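Local coordinates for protein oxidized polyvinyl alcohol hydrolase (PDB 3WWC) that hydrolyses beta-diketones such as nonane-4,6-dione and cleaves oxidized polyvinyl alcohol in the second step of its degradation, at residues K44-A49 with V101-N106; T69-S74 with W126-E131; C297-G302 with E340-H345. The protein carries 1 engineered substitution. All coordinates share one frame; numbering follows the deposited sequence.

Contact 1: residues K44-A49 with V101-N106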
ATOM      1  N   LYS A  44      -2.898  -5.317 -19.839  1.00 18.71           N
ATOM      2  CA  LYS A  44      -1.771  -4.595 -20.462  1.00 18.85           C
ATOM      3  C   LYS A  44      -0.653  -5.490 -21.021  1.00 19.77           C
ATOM      4  O   LYS A  44       0.522  -5.219 -20.818  1.00 20.81           O
ATOM      5  CB  LYS A  44      -1.183  -3.567 -19.484  1.00 19.50           C
ATOM      6  CG  LYS A  44      -2.140  -2.348 -19.269  1.00 19.48           C
ATOM      7  CD  LYS A  44      -1.552  -1.330 -18.271  1.00 19.29           C
ATOM      8  CE  LYS A  44      -2.457  -0.109 -18.143  1.00 20.19           C
ATOM      9  NZ  LYS A  44      -1.915   0.864 -17.128  1.00 16.82           N
ATOM     10  N   GLY A  45      -1.039  -6.564 -21.703  1.00 19.17           N
ATOM     11  CA  GLY A  45      -0.057  -7.469 -22.274  1.00 19.91           C
ATOM     12  C   GLY A  45       0.584  -8.462 -21.315  1.00 18.77           C
ATOM     13  O   GLY A  45       1.470  -9.228 -21.713  1.00 19.47           O
ATOM     14  N   MET A  46       0.197  -8.419 -20.047  1.00 16.63           N
ATOM     15  CA  MET A  46       0.731  -9.367 -19.063  1.00 15.10           C
ATOM     16  C   MET A  46      -0.367 -10.338 -18.667  1.00 14.00           C
ATOM     17  O   MET A  46      -1.538 -10.087 -18.932  1.00 14.39           O
ATOM     18  CB  MET A  46       1.182  -8.612 -17.803  1.00 16.27           C
ATOM     19  CG  MET A  46       2.315  -7.610 -18.079  1.00 17.46           C
ATOM     20  SD  MET A  46       2.813  -6.704 -16.523  1.00 20.56           S
ATOM     21  CE  MET A  46       3.752  -7.726 -15.903  1.00 21.56           C
ATOM     22  N   LYS A  47       0.027 -11.459 -18.067  1.00 14.34           N
ATOM     23  CA  LYS A  47      -0.913 -12.438 -17.546  1.00 12.63           C
ATOM     24  C   LYS A  47      -0.647 -12.384 -16.063  1.00 11.97           C
ATOM     25  O   LYS A  47       0.474 -12.662 -15.617  1.00 11.97           O
ATOM     26  CB  LYS A  47      -0.578 -13.809 -18.008  1.00 15.12           C
ATOM     27  CG  LYS A  47      -0.460 -13.744 -19.476  1.00 22.21           C
ATOM     28  CD  LYS A  47      -1.685 -14.126 -20.095  1.00 27.48           C
ATOM     29  CE  LYS A  47      -1.309 -15.394 -20.846  1.00 30.87           C
ATOM     30  NZ  LYS A  47      -2.312 -15.788 -21.864  1.00 34.72           N
ATOM     31  N   ARG A  48      -1.693 -12.045 -15.321  1.00  9.63           N
ATOM     32  CA  ARG A  48      -1.595 -11.880 -13.884  1.00  9.76           C
ATOM     33  C   ARG A  48      -2.391 -12.891 -13.075  1.00 11.07           C
ATOM     34  O   ARG A  48      -3.282 -13.570 -13.591  1.00 10.86           O
ATOM     35  CB  ARG A  48      -2.076 -10.455 -13.528  1.00  9.78           C
ATOM     36  CG  ARG A  48      -1.415  -9.366 -14.290  1.00 10.67           C
ATOM     37  CD  ARG A  48       0.102  -9.274 -14.024  1.00 13.00           C
ATOM     38  NE  ARG A  48       0.451  -9.135 -12.606  1.00 10.58           N
ATOM     39  CZ  ARG A  48       0.706  -7.963 -12.034  1.00  9.87           C
ATOM     40  NH1 ARG A  48       0.670  -6.820 -12.745  1.00 10.81           N
ATOM     41  NH2 ARG A  48       0.978  -7.944 -10.734  1.00  9.91           N
ATOM     42  N   ALA A  49      -2.101 -12.974 -11.777  1.00  8.84           N
ATOM     43  CA  ALA A  49      -2.808 -13.882 -10.916  1.00  8.92           C
ATOM     44  C   ALA A  49      -3.186 -13.180  -9.636  1.00  8.33           C
ATOM     45  O   ALA A  49      -2.552 -12.183  -9.239  1.00  8.70           O
ATOM     46  CB  ALA A  49      -1.941 -15.120 -10.567  1.00  9.36           C
ATOM     47  N   VAL A 101      -0.884 -11.252  -6.995  1.00  8.14           N
ATOM     48  CA  VAL A 101       0.467 -11.849  -7.033  1.00  7.61           C
ATOM     49  C   VAL A 101       1.353 -10.853  -7.774  1.00  7.47           C
ATOM     50  O   VAL A 101       0.917 -10.220  -8.759  1.00  9.23           O
ATOM     51  CB  VAL A 101       0.409 -13.199  -7.757  1.00  7.29           C
ATOM     52  CG1 VAL A 101       1.824 -13.828  -7.929  1.00  8.94           C
ATOM     53  CG2 VAL A 101      -0.484 -14.142  -6.934  1.00  8.76           C
ATOM     54  N   ARG A 102       2.594 -10.706  -7.337  1.00  7.13           N
ATOM     55  CA  ARG A 102       3.544  -9.783  -7.960  1.00  7.84           C
ATOM     56  C   ARG A 102       3.890 -10.243  -9.389  1.00  7.63           C
ATOM     57  O   ARG A 102       4.020 -11.459  -9.649  1.00  8.25           O
ATOM     58  CB  ARG A 102       4.832  -9.709  -7.114  1.00  8.14           C
ATOM     59  CG  ARG A 102       4.596  -9.092  -5.739  1.00  8.24           C
ATOM     60  CD  ARG A 102       5.805  -9.240  -4.788  1.00  7.90           C
ATOM     61  NE  ARG A 102       5.949 -10.650  -4.490  1.00  7.72           N
ATOM     62  CZ  ARG A 102       6.998 -11.203  -3.910  1.00  8.41           C
ATOM     63  NH1 ARG A 102       8.021 -10.451  -3.495  1.00  9.06           N
ATOM     64  NH2 ARG A 102       7.056 -12.550  -3.859  1.00  8.75           N
ATOM     65  N   ALA A 103       4.023  -9.297 -10.313  1.00  8.90           N
ATOM     66  CA  ALA A 103       4.340  -9.645 -11.694  1.00  8.99           C
ATOM     67  C   ALA A 103       5.640 -10.465 -11.772  1.00 10.67           C
ATOM     68  O   ALA A 103       5.711 -11.481 -12.505  1.00  9.92           O
ATOM     69  CB  ALA A 103       4.480  -8.334 -12.500  1.00  8.62           C
ATOM     70  N   CYS A 104       6.642 -10.053 -11.000  1.00  9.39           N
ATOM     71  CA  CYS A 104       7.925 -10.737 -10.994  1.00 10.15           C
ATOM     72  C   CYS A 104       7.821 -12.209 -10.560  1.00 10.46           C
ATOM     73  O   CYS A 104       8.736 -12.974 -10.835  1.00 11.60           O
ATOM     74  CB  CYS A 104       8.927  -9.984 -10.041  1.00 10.90           C
ATOM     75  SG  CYS A 104       8.291  -9.863  -8.299  1.00 13.71           S
ATOM     76  N   ALA A 105       6.762 -12.576  -9.831  1.00  9.17           N
ATOM     77  CA  ALA A 105       6.621 -13.970  -9.360  1.00  9.22           C
ATOM     78  C   ALA A 105       6.081 -14.913 -10.438  1.00 10.49           C
ATOM     79  O   ALA A 105       5.900 -16.114 -10.185  1.00 10.80           O
ATOM     80  CB  ALA A 105       5.699 -14.018  -8.142  1.00  9.45           C
ATOM     81  N   ASN A 106       5.776 -14.368 -11.613  1.00  9.68           N
ATOM     82  CA  ASN A 106       5.297 -15.195 -12.735  1.00 10.77           C
ATOM     83  C   ASN A 106       4.148 -16.073 -12.337  1.00 10.67           C
ATOM     84  O   ASN A 106       4.104 -17.268 -12.663  1.00 10.84           O
ATOM     85  CB  ASN A 106       6.449 -16.041 -13.263  1.00 12.95           C
ATOM     86  CG  ASN A 106       7.553 -15.212 -13.791  1.00 19.23           C
ATOM     87  OD1 ASN A 106       8.736 -15.538 -13.582  1.00 23.66           O
ATOM     88  ND2 ASN A 106       7.203 -14.123 -14.475  1.00 17.80           N
TER
HETATM   89  O   HOH W   1       2.734 -12.093 -14.192  1.00 18.75           O
HETATM   90  O   HOH W   2       0.314 -11.484 -11.083  1.00 10.52           O
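The guanidinium of Arg48 meets the loop 101-106 in two ways at once. At its edge, NH2 donates a nearly straight hydrogen bond to Val101 O, 3.0 Å away, with the acceptor within 4° of the guanidinium plane. Over one face sits the methyl of Ala103, its CB 3.8 Å from Arg48 CZ; a methyl is small enough to let the loop backbone come close to the cation's face. Arg48 curls into place through bends at chi2 and chi3 (-63° and -55°), which turn its head toward the loop although its first bond does not point there. Beside it, Met46 adds its terminal methyl, CE, 3.5 Å from Ala103 CB, a flexible apolar tip suited to a partly exposed margin. The backbones join where Val101 N donates to Ala49 O at 2.9 Å, and Ala49 CB packs against Val101 CG2. This ties strand 46-53 to the chain just as it leaves strand 96-100, its antiparallel neighbour in the mixed sheet of this alpha/beta-hydrolase fold. One water fills the angle between them: it accepts from Arg48 NE (2.8 Å) and from Ala49 N, and lies 2.7 Å from Val101 O, perhaps a second donor to it. Further out, Asp149 at the start of helix 148-160 forms a salt bridge with Arg48 NH2, while Phe152 of the same helix touches the arginine side chain. Beyond Ala103, Cys104 is held by its disulfide to Cys116.

Contact 2: residues T69-S74 with W126-E131. With BUA (butanoic acid), chain C; BUA (butanoic acid), chain D.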
ATOM      1  N   THR A  69       1.978  -8.213  -0.380  1.00  8.66           N
ATOM      2  CA  THR A  69       3.221  -8.565   0.277  1.00  8.18           C
ATOM      3  C   THR A  69       4.321  -7.586  -0.116  1.00  8.89           C
ATOM      4  O   THR A  69       4.106  -6.630  -0.897  1.00  8.20           O
ATOM      5  CB  THR A  69       3.591 -10.011  -0.131  1.00  9.04           C
ATOM      6  OG1 THR A  69       4.652 -10.453   0.737  1.00  9.31           O
ATOM      7  CG2 THR A  69       4.044 -10.087  -1.606  1.00  7.86           C
ATOM      8  N   GLY A  70       5.502  -7.827   0.434  1.00  7.72           N
ATOM      9  CA  GLY A  70       6.654  -6.967   0.165  1.00  9.33           C
ATOM     10  C   GLY A  70       7.655  -7.580  -0.800  1.00  8.74           C
ATOM     11  O   GLY A  70       7.302  -8.143  -1.838  1.00 10.01           O
ATOM     12  N   SER A  71       8.927  -7.439  -0.444  1.00  9.88           N
ATOM     13  CA  SER A  71      10.009  -7.923  -1.311  1.00  9.20           C
ATOM     14  C   SER A  71      10.412  -9.342  -1.147  1.00  9.77           C
ATOM     15  O   SER A  71      10.765  -9.986  -2.130  1.00 10.97           O
ATOM     16  CB  SER A  71      11.256  -7.055  -1.073  1.00 10.72           C
ATOM     17  OG  SER A  71      10.997  -5.702  -1.471  1.00 12.73           O
ATOM     18  N   VAL A  72      10.290  -9.871   0.071  1.00 10.84           N
ATOM     19  CA  VAL A  72      10.730 -11.252   0.316  1.00 13.86           C
ATOM     20  C   VAL A  72       9.651 -12.243   0.730  1.00 13.94           C
ATOM     21  O   VAL A  72       9.784 -13.433   0.455  1.00 17.54           O
ATOM     22  CB  VAL A  72      11.840 -11.259   1.347  1.00 16.63           C
ATOM     23  CG1 VAL A  72      12.168 -12.691   1.763  1.00 20.96           C
ATOM     24  CG2 VAL A  72      13.051 -10.513   0.772  1.00 18.69           C
ATOM     25  N   GLU A  73       8.570 -11.799   1.357  1.00 10.71           N
ATOM     26  CA  GLU A  73       7.526 -12.742   1.708  1.00 10.14           C
ATOM     27  C   GLU A  73       6.661 -13.072   0.522  1.00  9.51           C
ATOM     28  O   GLU A  73       6.372 -12.186  -0.292  1.00 10.04           O
ATOM     29  CB  GLU A  73       6.645 -12.165   2.812  1.00 11.67           C
ATOM     30  CG  GLU A  73       7.380 -11.985   4.106  1.00 13.69           C
ATOM     31  CD  GLU A  73       6.651 -11.028   5.035  1.00 15.56           C
ATOM     32  OE1 GLU A  73       6.261  -9.932   4.560  1.00 15.64           O
ATOM     33  OE2 GLU A  73       6.497 -11.363   6.245  1.00 17.50           O
ATOM     34  N   SER A  74       6.214 -14.314   0.398  1.00  9.15           N
ATOM     35  CA  SER A  74       5.328 -14.647  -0.705  1.00  7.80           C
ATOM     36  C   SER A  74       3.911 -14.134  -0.502  1.00  8.89           C
ATOM     37  O   SER A  74       3.544 -13.716   0.604  1.00  8.43           O
ATOM     38  CB  SER A  74       5.284 -16.173  -0.925  1.00  8.82           C
ATOM     39  OG  SER A  74       4.641 -16.794   0.188  1.00  9.17           O
ATOM     40  N   TRP A 126      11.906  -0.477  -8.079  1.00  9.71           N
ATOM     41  CA  TRP A 126      12.026  -1.712  -7.302  1.00  8.37           C
ATOM     42  C   TRP A 126      11.139  -2.790  -7.922  1.00  9.35           C
ATOM     43  O   TRP A 126      10.003  -2.550  -8.269  1.00  9.59           O
ATOM     44  CB  TRP A 126      11.612  -1.348  -5.870  1.00  9.35           C
ATOM     45  CG  TRP A 126      12.156  -2.301  -4.865  1.00  9.88           C
ATOM     46  CD1 TRP A 126      11.445  -3.095  -4.028  1.00 12.34           C
ATOM     47  CD2 TRP A 126      13.536  -2.609  -4.647  1.00 12.85           C
ATOM     48  NE1 TRP A 126      12.300  -3.904  -3.304  1.00 14.15           N
ATOM     49  CE2 TRP A 126      13.587  -3.614  -3.669  1.00 12.96           C
ATOM     50  CE3 TRP A 126      14.733  -2.122  -5.185  1.00 12.90           C
ATOM     51  CZ2 TRP A 126      14.790  -4.156  -3.211  1.00 16.22           C
ATOM     52  CZ3 TRP A 126      15.945  -2.668  -4.724  1.00 16.35           C
ATOM     53  CH2 TRP A 126      15.953  -3.670  -3.751  1.00 17.94           C
ATOM     54  N   ASN A 127      11.670  -3.983  -8.071  1.00  9.78           N
ATOM     55  CA  ASN A 127      10.968  -5.042  -8.813  1.00  8.76           C
ATOM     56  C   ASN A 127       9.696  -5.718  -8.264  1.00  9.54           C
ATOM     57  O   ASN A 127       8.927  -6.231  -9.055  1.00 11.31           O
ATOM     58  CB  ASN A 127      11.981  -6.153  -9.149  1.00  9.60           C
ATOM     59  CG  ASN A 127      11.680  -6.850 -10.454  1.00 10.49           C
ATOM     60  OD1 ASN A 127      11.245  -6.242 -11.418  1.00 12.86           O
ATOM     61  ND2 ASN A 127      11.954  -8.152 -10.484  1.00 13.63           N
ATOM     62  N   PRO A 128       9.455  -5.750  -6.931  1.00  8.69           N
ATOM     63  CA  PRO A 128       8.246  -6.430  -6.463  1.00  9.06           C
ATOM     64  C   PRO A 128       6.925  -5.921  -7.029  1.00  9.12           C
ATOM     65  O   PRO A 128       6.021  -6.714  -7.356  1.00  8.83           O
ATOM     66  CB  PRO A 128       8.288  -6.250  -4.943  1.00  9.07           C
ATOM     67  CG  PRO A 128       9.823  -6.275  -4.624  1.00  9.36           C
ATOM     68  CD  PRO A 128      10.371  -5.409  -5.823  1.00  9.43           C
ATOM     69  N   TRP A 129       6.799  -4.593  -7.118  1.00  8.38           N
ATOM     70  CA  TRP A 129       5.585  -3.972  -7.634  1.00  8.12           C
ATOM     71  C   TRP A 129       6.026  -2.778  -8.467  1.00  8.25           C
ATOM     72  O   TRP A 129       7.106  -2.253  -8.291  1.00  8.82           O
ATOM     73  CB  TRP A 129       4.690  -3.424  -6.498  1.00  8.25           C
ATOM     74  CG  TRP A 129       4.272  -4.456  -5.431  1.00  7.75           C
ATOM     75  CD1 TRP A 129       4.820  -4.615  -4.166  1.00  8.61           C
ATOM     76  CD2 TRP A 129       3.241  -5.444  -5.545  1.00  7.09           C
ATOM     77  NE1 TRP A 129       4.196  -5.648  -3.507  1.00  7.44           N
ATOM     78  CE2 TRP A 129       3.220  -6.176  -4.322  1.00  7.13           C
ATOM     79  CE3 TRP A 129       2.335  -5.795  -6.558  1.00  8.28           C
ATOM     80  CZ2 TRP A 129       2.317  -7.230  -4.093  1.00  8.70           C
ATOM     81  CZ3 TRP A 129       1.448  -6.829  -6.353  1.00  8.74           C
ATOM     82  CH2 TRP A 129       1.435  -7.549  -5.115  1.00  8.28           C
ATOM     83  N   PHE A 130       5.132  -2.321  -9.355  1.00  8.41           N
ATOM     84  CA  PHE A 130       5.427  -1.124 -10.148  1.00  8.63           C
ATOM     85  C   PHE A 130       4.961   0.032  -9.242  1.00  8.10           C
ATOM     86  O   PHE A 130       3.882   0.606  -9.405  1.00  8.33           O
ATOM     87  CB  PHE A 130       4.624  -1.217 -11.461  1.00  8.36           C
ATOM     88  CG  PHE A 130       4.975  -2.457 -12.304  1.00  8.26           C
ATOM     89  CD1 PHE A 130       6.261  -2.602 -12.798  1.00 10.27           C
ATOM     90  CD2 PHE A 130       4.038  -3.470 -12.552  1.00  9.38           C
ATOM     91  CE1 PHE A 130       6.598  -3.768 -13.521  1.00 11.23           C
ATOM     92  CE2 PHE A 130       4.370  -4.601 -13.265  1.00  9.55           C
ATOM     93  CZ  PHE A 130       5.663  -4.760 -13.755  1.00 10.99           C
ATOM     94  N   GLU A 131       5.830   0.365  -8.301  1.00  8.37           N
ATOM     95  CA  GLU A 131       5.498   1.280  -7.240  1.00  8.51           C
ATOM     96  C   GLU A 131       6.255   2.589  -7.141  1.00  9.20           C
ATOM     97  O   GLU A 131       5.962   3.387  -6.243  1.00  9.49           O
ATOM     98  CB  GLU A 131       5.522   0.536  -5.858  1.00  9.58           C
ATOM     99  CG  GLU A 131       6.661  -0.521  -5.529  1.00  8.41           C
ATOM    100  CD  GLU A 131       7.973   0.052  -5.013  1.00  9.61           C
ATOM    101  OE1 GLU A 131       8.515   1.014  -5.608  1.00  9.48           O
ATOM    102  OE2 GLU A 131       8.504  -0.503  -4.012  1.00 10.84           O
TER
HETATM  103  C1  BUA C 402      13.112  -0.349  -1.182  0.50 32.18           C
HETATM  104  C2  BUA C 402      12.430  -0.979   0.034  1.00 31.98           C
HETATM  105  C3  BUA C 402      11.427  -2.029  -0.446  1.00 30.41           C
HETATM  106  C4  BUA C 402      10.792  -2.760   0.740  1.00 30.26           C
HETATM  107  O1  BUA C 402      10.453  -3.950   0.548  1.00 22.42           O
HETATM  108  O2  BUA C 402      10.598  -2.088   1.779  1.00 30.08           O
HETATM  109  C1  BUA D 403      13.131   0.519  -1.183  0.50 43.68           C
HETATM  110  C2  BUA D 403      13.987   0.961  -2.372  1.00 43.54           C
HETATM  111  C3  BUA D 403      15.456   0.638  -2.087  1.00 44.57           C
HETATM  112  C4  BUA D 403      16.300   1.017  -3.305  1.00 45.59           C
HETATM  113  O1  BUA D 403      15.789   1.796  -4.138  1.00 45.76           O
HETATM  114  O2  BUA D 403      17.442   0.514  -3.379  1.00 46.44           O
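The butanoic acid pocket is lined here by Ser71 and Trp126, which meet across the contact through a hydrogen bond. Trp126 NE1 donates to Ser71 OG at 2.9 Å, the oxygen lying exactly in the indole plane, and Ser71 OG in turn donates to O1 of one butanoic acid (chain C) at 2.7 Å. The serine hydroxyl thus relays between indole and ligand, a task that needs a small group able both to accept and to give. The bond at its edge restrains the indole, which offers one face to the ligand: C1 of that butanoic acid lies 4.0 Å above the ring centre. The second molecule (chain D), nearer the rim, overlaps the first at C1, so the two positions are probably alternatives. A leucine in place of Trp126 would probably leave Ser71 OG without its N-H donor and remove the flat wall against which the ligand chain rests. In the alpha/beta-hydrolase fold the loop after strand 62-68 borders the active site, and Gly70 lies close to Ala177, the engineered replacement at the position assigned to the charge relay by similarity. His303 NE2 and Asn125 ND2 supply further hydrogen bonds to bound butanoic acid. Next to this pair, Pro128 wedges its ring between the two tryptophans, CG 3.4 Å from Ser71 OG. Trp129 then repeats the indole-to-loop link: its NE1 donates to Thr69 O at 2.8 Å, 8° out of the ring plane. Thr69 OG1, anti to its own backbone N (chi1 -168°), turns back instead to donate to Glu73 O at 2.6 Å.

Contact 3: residues C297-G302 with E340-H345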
ATOM      1  N   CYS A 297      -0.240   5.918  12.637  1.00  9.02           N
ATOM      2  CA  CYS A 297      -0.054   4.895  13.640  1.00 10.12           C
ATOM      3  C   CYS A 297       1.414   4.531  13.808  1.00 10.84           C
ATOM      4  O   CYS A 297       2.104   4.342  12.824  1.00 10.08           O
ATOM      5  CB  CYS A 297      -0.752   3.592  13.235  1.00 11.15           C
ATOM      6  SG  CYS A 297      -2.535   3.577  13.514  1.00 15.55           S
ATOM      7  N   SER A 298       1.857   4.430  15.069  1.00 12.07           N
ATOM      8  CA  SER A 298       3.225   4.043  15.369  1.00 12.77           C
ATOM      9  C   SER A 298       3.255   2.777  16.194  1.00 11.74           C
ATOM     10  O   SER A 298       2.410   2.573  17.093  1.00 13.11           O
ATOM     11  CB  SER A 298       3.938   5.128  16.192  1.00 13.76           C
ATOM     12  OG  SER A 298       3.989   6.351  15.476  1.00 18.89           O
ATOM     13  N   SER A 299       4.194   1.903  15.873  1.00 12.66           N
ATOM     14  CA  SER A 299       4.407   0.701  16.664  1.00 13.63           C
ATOM     15  C   SER A 299       5.930   0.513  16.852  1.00 15.99           C
ATOM     16  O   SER A 299       6.722   1.389  16.515  1.00 15.83           O
ATOM     17  CB  SER A 299       3.771  -0.550  16.051  1.00 14.28           C
ATOM     18  OG  SER A 299       3.819  -1.622  17.016  1.00 17.50           O
ATOM     19  N   THR A 300       6.345  -0.649  17.356  1.00 16.51           N
ATOM     20  CA  THR A 300       7.765  -0.827  17.650  1.00 18.31           C
ATOM     21  C   THR A 300       8.299  -2.112  17.130  1.00 19.78           C
ATOM     22  O   THR A 300       9.351  -2.595  17.587  1.00 20.85           O
ATOM     23  CB  THR A 300       7.961  -0.839  19.176  1.00 19.52           C
ATOM     24  OG1 THR A 300       7.078  -1.832  19.730  1.00 20.58           O
ATOM     25  CG2 THR A 300       7.630   0.517  19.782  1.00 21.60           C
ATOM     26  N   HIS A 301       7.605  -2.694  16.179  1.00 17.94           N
ATOM     27  CA  HIS A 301       7.987  -3.981  15.645  1.00 19.23           C
ATOM     28  C   HIS A 301       9.024  -3.985  14.529  1.00 20.39           C
ATOM     29  O   HIS A 301       9.440  -5.071  14.089  1.00 21.61           O
ATOM     30  CB  HIS A 301       6.748  -4.663  15.116  1.00 18.76           C
ATOM     31  CG  HIS A 301       6.139  -3.945  13.949  1.00 16.83           C
ATOM     32  ND1 HIS A 301       5.518  -2.721  14.083  1.00 15.61           N
ATOM     33  CD2 HIS A 301       6.141  -4.222  12.632  1.00 16.69           C
ATOM     34  CE1 HIS A 301       5.166  -2.270  12.890  1.00 17.42           C
ATOM     35  NE2 HIS A 301       5.545  -3.159  11.991  1.00 15.09           N
ATOM     36  N   GLY A 302       9.373  -2.805  14.012  1.00 17.23           N
ATOM     37  CA  GLY A 302      10.366  -2.727  12.957  1.00 16.98           C
ATOM     38  C   GLY A 302       9.829  -2.686  11.550  1.00 16.80           C
ATOM     39  O   GLY A 302       8.807  -2.014  11.246  1.00 17.93           O
ATOM     40  N   GLU A 340      -3.158  -2.912  22.062  1.00 13.00           N
ATOM     41  CA  GLU A 340      -1.941  -2.641  22.796  1.00 13.91           C
ATOM     42  C   GLU A 340      -0.744  -2.854  21.853  1.00 13.89           C
ATOM     43  O   GLU A 340      -0.728  -3.807  21.091  1.00 14.13           O
ATOM     44  CB  GLU A 340      -1.839  -3.613  23.980  1.00 16.88           C
ATOM     45  CG  GLU A 340      -0.722  -3.205  24.906  1.00 25.94           C
ATOM     46  CD  GLU A 340      -0.562  -4.116  26.125  1.00 30.23           C
ATOM     47  OE1 GLU A 340       0.393  -3.841  26.902  1.00 34.67           O
ATOM     48  OE2 GLU A 340      -1.364  -5.086  26.284  1.00 32.73           O
ATOM     49  N   GLY A 341       0.203  -1.931  21.908  1.00 13.33           N
ATOM     50  CA  GLY A 341       1.390  -2.003  21.056  1.00 13.12           C
ATOM     51  C   GLY A 341       1.363  -0.969  19.952  1.00 14.80           C
ATOM     52  O   GLY A 341       2.344  -0.861  19.198  1.00 15.24           O
ATOM     53  N   TYR A 342       0.275  -0.198  19.865  1.00 13.19           N
ATOM     54  CA  TYR A 342       0.106   0.830  18.817  1.00 12.66           C
ATOM     55  C   TYR A 342      -0.366   2.138  19.402  1.00 13.81           C
ATOM     56  O   TYR A 342      -1.157   2.152  20.377  1.00 14.86           O
ATOM     57  CB  TYR A 342      -0.971   0.400  17.763  1.00 11.77           C
ATOM     58  CG  TYR A 342      -0.661  -0.935  17.144  1.00 11.46           C
ATOM     59  CD1 TYR A 342       0.108  -1.018  15.998  1.00 10.03           C
ATOM     60  CD2 TYR A 342      -1.003  -2.118  17.795  1.00 12.60           C
ATOM     61  CE1 TYR A 342       0.541  -2.263  15.539  1.00 10.52           C
ATOM     62  CE2 TYR A 342      -0.576  -3.350  17.367  1.00 11.52           C
ATOM     63  CZ  TYR A 342       0.212  -3.409  16.229  1.00 10.26           C
ATOM     64  OH  TYR A 342       0.729  -4.601  15.822  1.00 13.09           O
ATOM     65  N   THR A 343       0.099   3.237  18.800  1.00 13.22           N
ATOM     66  CA  THR A 343      -0.350   4.575  19.214  1.00 14.62           C
ATOM     67  C   THR A 343      -0.748   5.241  17.905  1.00 13.98           C
ATOM     68  O   THR A 343       0.062   5.280  16.960  1.00 14.06           O
ATOM     69  CB  THR A 343       0.759   5.325  19.868  1.00 16.43           C
ATOM     70  OG1 THR A 343       1.156   4.597  21.046  1.00 21.36           O
ATOM     71  CG2 THR A 343       0.296   6.668  20.267  1.00 21.00           C
ATOM     72  N   CYS A 344      -1.970   5.757  17.835  1.00 12.81           N
ATOM     73  CA  CYS A 344      -2.485   6.342  16.609  1.00 13.23           C
ATOM     74  C   CYS A 344      -3.277   7.611  16.854  1.00 12.35           C
ATOM     75  O   CYS A 344      -3.875   7.798  17.921  1.00 14.55           O
ATOM     76  CB  CYS A 344      -3.436   5.349  15.889  1.00 13.11           C
ATOM     77  SG  CYS A 344      -2.815   3.658  15.548  1.00 14.80           S
ATOM     78  N   HIS A 345      -3.303   8.487  15.856  1.00 12.09           N
ATOM     79  CA  HIS A 345      -4.132   9.689  15.959  1.00 11.83           C
ATOM     80  C   HIS A 345      -4.438  10.186  14.563  1.00 11.87           C
ATOM     81  O   HIS A 345      -3.760   9.805  13.595  1.00 11.99           O
ATOM     82  CB  HIS A 345      -3.440  10.821  16.719  1.00 15.86           C
ATOM     83  CG  HIS A 345      -2.201  11.304  16.050  1.00 16.60           C
ATOM     84  ND1 HIS A 345      -0.957  10.793  16.345  1.00 19.99           N
ATOM     85  CD2 HIS A 345      -2.009  12.230  15.082  1.00 18.31           C
ATOM     86  CE1 HIS A 345      -0.049  11.391  15.590  1.00 18.78           C
ATOM     87  NE2 HIS A 345      -0.663  12.263  14.817  1.00 20.68           N
TER
HETATM   88  O   HOH W   3       1.530   7.843  15.602  1.00 19.42           O
HETATM   89  O   HOH W   4       3.212   2.370  20.135  1.00 35.69           O
HETATM   90  O   HOH W   5       3.578  -4.470  16.063  1.00 19.00           O
HETATM   91  O   HOH W   6       4.767  -0.986  20.583  1.00 35.66           O
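The Tyr342 ring meets Ser299 obliquely, with Ser299 CB and OG each 3.7 Å from CE1, and stacks with Phe313 of helix 310-322. Its hydroxyl reaches beyond the contact to Leu308 O, and a water donating to both Tyr342 OH and Ser299 OG bridges the polar ends. Ser299 OG stands anti to the backbone N (chi1 -169°), a torsion that carries it to Gly341 O, to which it donates at 2.7 Å. A second water donates to the same carbonyl and hydrogen-bonds Thr300 OG1, so two partners grip Gly341 O. Glycine suits position 341 because its phi of 107° would press a side chain against the preceding carbonyl. Next along, Ser298 and Thr343 form an antiparallel hydrogen-bonded pair, Ser298 N to Thr343 O at 2.7 Å and Thr343 N to Ser298 O at 2.9 Å; this joins strand 292-298 to 343-346, the outermost strand at that end of the mixed sheet. Cys297 and Cys344 follow as a non-hydrogen-bonded pair with CA atoms just 4.1 Å apart, close enough for their sulfurs to bond at 2.1 Å. The cross-strand disulfide, with chi3 of 108°, covalently pins the edge strand, and Trp316 of helix 310-322 packs against both cysteines. On the other face of the sheet the short polar side chains of Ser298 and Thr343 hydrogen-bond to separate waters, which also donate to Thr343 O and Ser298 O respectively.

Contacts 1 and 2 adjoin, their centres about 12 Å apart, and Arg102 joins them: its NH2 hydrogen-bonds Arg112 O, its NH1 makes a weak hydrogen bond to Ser71 O, 3.1 Å away, and its CG packs 3.4 Å from Trp129 CZ2. The loop that contact 1 fastens to strand 46-53 thus packs against the segments of contact 2, and the Arg102 side chain is about 8 Å from a bound butanoic acid. Contact 3 belongs to the far end of the same mixed sheet that contact 1 reaches, about 33 Å between centres. It lies nearer contact 2, with closest atoms about 10 Å apart, and its segment 297-302 leads into His303, a ligand-binding residue.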